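Local coordinates for protein putative adenylate cyclase (PDB 2ACA) that is of unproven function but, as a putative class IV-like adenylate cyclase of the CYTH family, probably forms cyclic AMP from ATP, at residues Q8-E12 and A140-E146; D45-D49 and Q97-E101. All coordinates share one frame; numbering follows the deposited sequence.

Interaction 1 (Q8-E12 and A140-E146); sequences QGQFE and AIMTDDE
F11 and T143 form an antiparallel hydrogen-bonded pair, tied by two unequal backbone bonds. T143 N reaches F11 O at 2.7 Å and nearly straight (163°), whereas F11 N gives a longer bond to T143 O, 3.2 Å and bent to 135°. One residue further in, E12 and M142, a selenomethionine, form the non-hydrogen-bonded pair, and on their face of the sheet E12 CB lies 3.4 Å from M142 CG. With E12 CG anti to the backbone N (chi1 177°), the extended glutamate runs over M142 at a slant. E12 opens the family's ExExK signature, and its side chain is about 4 Å from a bound phosphate; the ion, probably from the crystallisation liquor, is consistent with the anion-binding CYTH tunnel.

On the opposite face the F11 ring is sandwiched: E146 CG sits over one side, 3.8 Å from the ring centroid in a CH-pi contact, and Q10 CB covers the other. D144 O meets the ring edge, 3.3 Å from F11 CD2. Ahead of the strand, Q8 N is hydrogen-bonded to D144 OD1 at 2.6 Å. T143 OG1 accepts from D145 N in an ST turn where the chain leaves strand 134-143.

Y152 of helix 152-162 packs on I141 and T143. Q10 and E12 hydrogen-bond through their backbones to C85, at the start of strand 85-89, and to D83 in the loop before it, bringing the sheet's two outermost strands together.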
loop_
_atom_site.group_PDB
_atom_site.type_symbol
_atom_site.label_atom_id
_atom_site.label_comp_id
_atom_site.label_asym_id
_atom_site.label_seq_id
_atom_site.Cartn_x
_atom_site.Cartn_y
_atom_site.Cartn_z
ATOM N N GLN A 8 7.913 16.076 7.985
ATOM C CA GLN A 8 6.577 15.884 7.352
ATOM C C GLN A 8 6.144 14.420 7.406
ATOM O O GLN A 8 6.590 13.603 6.596
ATOM C CB GLN A 8 6.617 16.373 5.896
ATOM C CG GLN A 8 6.428 17.885 5.747
ATOM C CD GLN A 8 6.880 18.432 4.397
ATOM O OE1 GLN A 8 6.478 17.943 3.341
ATOM N NE2 GLN A 8 7.721 19.462 4.432
ATOM N N GLY A 9 5.275 14.097 8.364
ATOM C CA GLY A 9 4.800 12.732 8.499
ATOM C C GLY A 9 3.664 12.458 9.474
ATOM O O GLY A 9 2.597 13.075 9.416
ATOM N N GLN A 10 3.925 11.522 10.383
ATOM C CA GLN A 10 2.977 11.047 11.394
ATOM C C GLN A 10 2.102 12.057 12.151
ATOM O O GLN A 10 1.058 11.685 12.692
ATOM C CB GLN A 10 3.726 10.167 12.410
ATOM C CG GLN A 10 2.830 9.441 13.412
ATOM C CD GLN A 10 3.598 8.513 14.336
ATOM O OE1 GLN A 10 3.007 7.793 15.141
ATOM N NE2 GLN A 10 4.921 8.529 14.226
ATOM N N PHE A 11 2.492 13.326 12.185
ATOM C CA PHE A 11 1.699 14.303 12.928
ATOM C C PHE A 11 1.209 15.442 12.054
ATOM O O PHE A 11 1.995 16.239 11.546
ATOM C CB PHE A 11 2.521 14.810 14.113
ATOM C CG PHE A 11 3.108 13.694 14.937
ATOM C CD1 PHE A 11 2.276 12.707 15.463
ATOM C CD2 PHE A 11 4.484 13.574 15.123
ATOM C CE1 PHE A 11 2.803 11.614 16.155
ATOM C CE2 PHE A 11 5.012 12.485 15.811
ATOM C CZ PHE A 11 4.170 11.505 16.325
ATOM N N GLU A 12 -0.109 15.511 11.909
ATOM C CA GLU A 12 -0.752 16.499 11.059
ATOM C C GLU A 12 -1.748 17.391 11.790
ATOM O O GLU A 12 -2.798 16.921 12.226
ATOM C CB GLU A 12 -1.472 15.755 9.928
ATOM C CG GLU A 12 -2.271 16.620 8.965
ATOM C CD GLU A 12 -3.159 15.798 8.041
ATOM O OE1 GLU A 12 -3.671 16.350 7.041
ATOM O OE2 GLU A 12 -3.360 14.595 8.311
ATOM N N ALA A 140 -3.355 22.913 6.784
ATOM C CA ALA A 140 -2.598 21.962 7.583
ATOM C C ALA A 140 -1.113 21.886 7.261
ATOM O O ALA A 140 -0.638 22.444 6.273
ATOM C CB ALA A 140 -3.222 20.568 7.440
ATOM N N ILE A 141 -0.396 21.170 8.119
ATOM C CA ILE A 141 1.032 20.954 7.975
ATOM C C ILE A 141 1.364 19.675 8.727
ATOM O O ILE A 141 0.977 19.523 9.886
ATOM C CB ILE A 141 1.846 22.117 8.587
ATOM C CG1 ILE A 141 3.321 21.727 8.694
ATOM C CG2 ILE A 141 1.303 22.473 9.959
ATOM C CD1 ILE A 141 3.982 21.445 7.364
HETATM N N MSE A 142 2.040 18.744 8.062
HETATM C CA MSE A 142 2.439 17.495 8.704
HETATM C C MSE A 142 3.903 17.631 9.100
HETATM O O MSE A 142 4.740 18.053 8.298
HETATM C CB MSE A 142 2.267 16.308 7.756
HETATM C CG MSE A 142 0.825 15.983 7.428
HETATM SE SE MSE A 142 0.713 14.474 6.242
HETATM C CE MSE A 142 0.433 13.073 7.535
ATOM N N THR A 143 4.198 17.289 10.348
ATOM C CA THR A 143 5.552 17.370 10.867
ATOM C C THR A 143 5.867 16.129 11.694
ATOM O O THR A 143 4.976 15.342 12.012
ATOM C CB THR A 143 5.727 18.605 11.762
ATOM O OG1 THR A 143 7.087 18.682 12.209
ATOM C CG2 THR A 143 4.807 18.507 12.972
ATOM N N ASP A 144 7.140 15.959 12.036
ATOM C CA ASP A 144 7.567 14.821 12.840
ATOM C C ASP A 144 7.811 15.287 14.271
ATOM O O ASP A 144 7.641 14.530 15.229
ATOM C CB ASP A 144 8.829 14.202 12.246
ATOM C CG ASP A 144 8.590 13.629 10.868
ATOM O OD1 ASP A 144 8.300 14.414 9.938
ATOM O OD2 ASP A 144 8.675 12.392 10.711
ATOM N N ASP A 145 8.203 16.552 14.400
ATOM C CA ASP A 145 8.455 17.167 15.698
ATOM C C ASP A 145 7.105 17.527 16.318
ATOM O O ASP A 145 6.344 18.313 15.751
ATOM C CB ASP A 145 9.330 18.421 15.519
ATOM C CG ASP A 145 9.534 19.197 16.818
ATOM O OD1 ASP A 145 9.579 18.574 17.898
ATOM O OD2 ASP A 145 9.668 20.441 16.759
ATOM N N GLU A 146 6.800 16.932 17.469
ATOM C CA GLU A 146 5.537 17.201 18.143
ATOM C C GLU A 146 5.642 18.322 19.151
ATOM O O GLU A 146 4.659 18.634 19.810
ATOM C CB GLU A 146 4.998 15.950 18.849
ATOM C CG GLU A 146 3.756 15.370 18.199
ATOM C CD GLU A 146 2.726 14.902 19.198
ATOM O OE1 GLU A 146 3.075 14.068 20.062
ATOM O OE2 GLU A 146 1.571 15.381 19.116
#

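Interaction 2 (D45-D49 and Q97-E101); sequences DWFYD and QSMLE
Helix 93-102 packs against the outside of the CYTH beta-barrel, where the outward-facing aromatic side chains of strand 35-49 meet it. The strand and helix segments run almost parallel, at 19°, with their axes 10.3 Å apart. L100 CD1 stands over the centre of the Y48 ring, 3.8 Å from the centroid and 11° off its normal, a CH-pi contact that seats the methyl squarely on the face. The phenol crosses Q97 at about a right angle, Y48 OH lying 3.3 Å from Q97 CG.

Beyond the tyrosine, the extended Q97 chain (chi2 172°) brings OE1 over the W46 indole, 3.6 Å from CE2, with the amide plane nearly perpendicular to the ring. A water at the Y48 ring edge bridges the remaining distance: it lies 2.6 Å from Y48 OH and donates to E101 OE2 at 2.8 Å, linking the buried tyrosine to the exposed E101. L64 of strand 61-68 touches both Y48 and Q97, and W75 of the second subunit packs on L100. The whole belongs to the CYTH, or triphosphate tunnel, fold: an antiparallel tunnel of strands with helices packed outside it, here through W46 and Y48.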
loop_
_atom_site.group_PDB
_atom_site.type_symbol
_atom_site.label_atom_id
_atom_site.label_comp_id
_atom_site.label_asym_id
_atom_site.label_seq_id
_atom_site.Cartn_x
_atom_site.Cartn_y
_atom_site.Cartn_z
ATOM N N ASP A 45 -13.401 8.214 -1.317
ATOM C CA ASP A 45 -12.861 7.637 -0.100
ATOM C C ASP A 45 -13.673 6.413 0.303
ATOM O O ASP A 45 -14.907 6.401 0.223
ATOM C CB ASP A 45 -12.853 8.661 1.042
ATOM C CG ASP A 45 -11.874 9.801 0.796
ATOM O OD1 ASP A 45 -12.240 10.762 0.089
ATOM O OD2 ASP A 45 -10.730 9.727 1.296
ATOM N N TRP A 46 -12.958 5.374 0.710
ATOM C CA TRP A 46 -13.564 4.131 1.153
ATOM C C TRP A 46 -13.070 3.897 2.568
ATOM O O TRP A 46 -11.875 3.676 2.769
ATOM C CB TRP A 46 -13.103 2.975 0.268
ATOM C CG TRP A 46 -13.671 2.975 -1.103
ATOM C CD1 TRP A 46 -14.809 2.341 -1.514
ATOM C CD2 TRP A 46 -13.112 3.593 -2.270
ATOM N NE1 TRP A 46 -14.988 2.518 -2.868
ATOM C CE2 TRP A 46 -13.964 3.285 -3.356
ATOM C CE3 TRP A 46 -11.972 4.375 -2.505
ATOM C CZ2 TRP A 46 -13.714 3.730 -4.657
ATOM C CZ3 TRP A 46 -11.721 4.816 -3.797
ATOM C CH2 TRP A 46 -12.591 4.492 -4.860
ATOM N N PHE A 47 -13.970 3.965 3.545
ATOM C CA PHE A 47 -13.589 3.737 4.936
ATOM C C PHE A 47 -13.799 2.264 5.284
ATOM O O PHE A 47 -14.828 1.680 4.935
ATOM C CB PHE A 47 -14.419 4.608 5.882
ATOM C CG PHE A 47 -14.217 6.079 5.684
ATOM C CD1 PHE A 47 -14.596 6.695 4.493
ATOM C CD2 PHE A 47 -13.620 6.849 6.681
ATOM C CE1 PHE A 47 -14.381 8.062 4.297
ATOM C CE2 PHE A 47 -13.401 8.212 6.499
ATOM C CZ PHE A 47 -13.782 8.820 5.303
ATOM N N TYR A 48 -12.834 1.680 5.989
ATOM C CA TYR A 48 -12.913 0.272 6.377
ATOM C C TYR A 48 -12.865 0.018 7.870
ATOM O O TYR A 48 -12.351 0.828 8.646
ATOM C CB TYR A 48 -11.770 -0.528 5.755
ATOM C CG TYR A 48 -11.824 -0.647 4.263
ATOM C CD1 TYR A 48 -11.434 0.410 3.450
ATOM C CD2 TYR A 48 -12.257 -1.822 3.659
ATOM C CE1 TYR A 48 -11.475 0.299 2.076
ATOM C CE2 TYR A 48 -12.301 -1.941 2.281
ATOM C CZ TYR A 48 -11.909 -0.879 1.499
ATOM O OH TYR A 48 -11.956 -0.981 0.138
ATOM N N ASP A 49 -13.392 -1.140 8.252
ATOM C CA ASP A 49 -13.384 -1.582 9.638
ATOM C C ASP A 49 -13.839 -3.042 9.698
ATOM O O ASP A 49 -14.370 -3.574 8.727
ATOM C CB ASP A 49 -14.294 -0.710 10.511
ATOM C CG ASP A 49 -13.843 -0.685 11.971
ATOM O OD1 ASP A 49 -13.132 -1.630 12.383
ATOM O OD2 ASP A 49 -14.195 0.267 12.707
ATOM N N GLN A 97 -8.010 -2.810 -1.986
ATOM C CA GLN A 97 -9.374 -3.069 -1.507
ATOM C C GLN A 97 -9.574 -4.565 -1.252
ATOM O O GLN A 97 -10.065 -4.975 -0.201
ATOM C CB GLN A 97 -10.393 -2.594 -2.551
ATOM C CG GLN A 97 -10.401 -1.080 -2.765
ATOM C CD GLN A 97 -11.288 -0.654 -3.931
ATOM O OE1 GLN A 97 -11.911 0.411 -3.898
ATOM N NE2 GLN A 97 -11.339 -1.477 -4.967
ATOM N N SER A 98 -9.176 -5.373 -2.228
ATOM C CA SER A 98 -9.319 -6.820 -2.140
ATOM C C SER A 98 -8.517 -7.400 -0.960
ATOM O O SER A 98 -8.999 -8.274 -0.236
ATOM C CB SER A 98 -8.871 -7.448 -3.465
ATOM O OG SER A 98 -9.135 -8.838 -3.489
HETATM N N MSE A 99 -7.301 -6.901 -0.754
HETATM C CA MSE A 99 -6.478 -7.392 0.348
HETATM C C MSE A 99 -7.086 -7.054 1.707
HETATM O O MSE A 99 -7.070 -7.883 2.615
HETATM C CB MSE A 99 -5.056 -6.830 0.254
HETATM C CG MSE A 99 -4.209 -7.462 -0.835
HETATM SE SE MSE A 99 -2.355 -6.834 -0.849
HETATM C CE MSE A 99 -2.683 -5.206 -1.835
ATOM N N LEU A 100 -7.620 -5.843 1.856
ATOM C CA LEU A 100 -8.233 -5.450 3.125
ATOM C C LEU A 100 -9.452 -6.333 3.446
ATOM O O LEU A 100 -9.711 -6.672 4.601
ATOM C CB LEU A 100 -8.654 -3.973 3.097
ATOM C CG LEU A 100 -7.568 -2.900 3.225
ATOM C CD1 LEU A 100 -8.208 -1.505 3.288
ATOM C CD2 LEU A 100 -6.752 -3.167 4.478
ATOM N N GLU A 101 -10.210 -6.708 2.429
ATOM C CA GLU A 101 -11.375 -7.559 2.671
ATOM C C GLU A 101 -10.890 -8.950 3.073
ATOM O O GLU A 101 -11.432 -9.579 3.978
ATOM C CB GLU A 101 -12.250 -7.615 1.420
ATOM C CG GLU A 101 -12.677 -6.228 0.975
ATOM C CD GLU A 101 -13.931 -6.228 0.139
ATOM O OE1 GLU A 101 -14.982 -6.673 0.647
ATOM O OE2 GLU A 101 -13.870 -5.776 -1.023
HETATM O O HOH W 1 -13.303 -3.030 -0.755
#

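Overall arrangement
Both contacts involve the same antiparallel sheet, but one joins two of its strands and the other attaches a helix to its surface. Interaction 1 brings the first strand of the chain beside the last through backbone hydrogen bonds; interaction 2 relies on side chains and a bridging water. Their centres are 25 Å apart and they do not touch, although the 45-49 and 97-101 segments lie within the long loop of chain that 8-12 and 140-146 close. In interaction 1 the buried A140, I141 and T143 give way to exposed Q8, D144 and E146; in interaction 2 the buried Y48-L100 pair contrasts with exposed E101. Interaction 1 is untouched by the other subunit, whereas the helix of interaction 2 also packs against it.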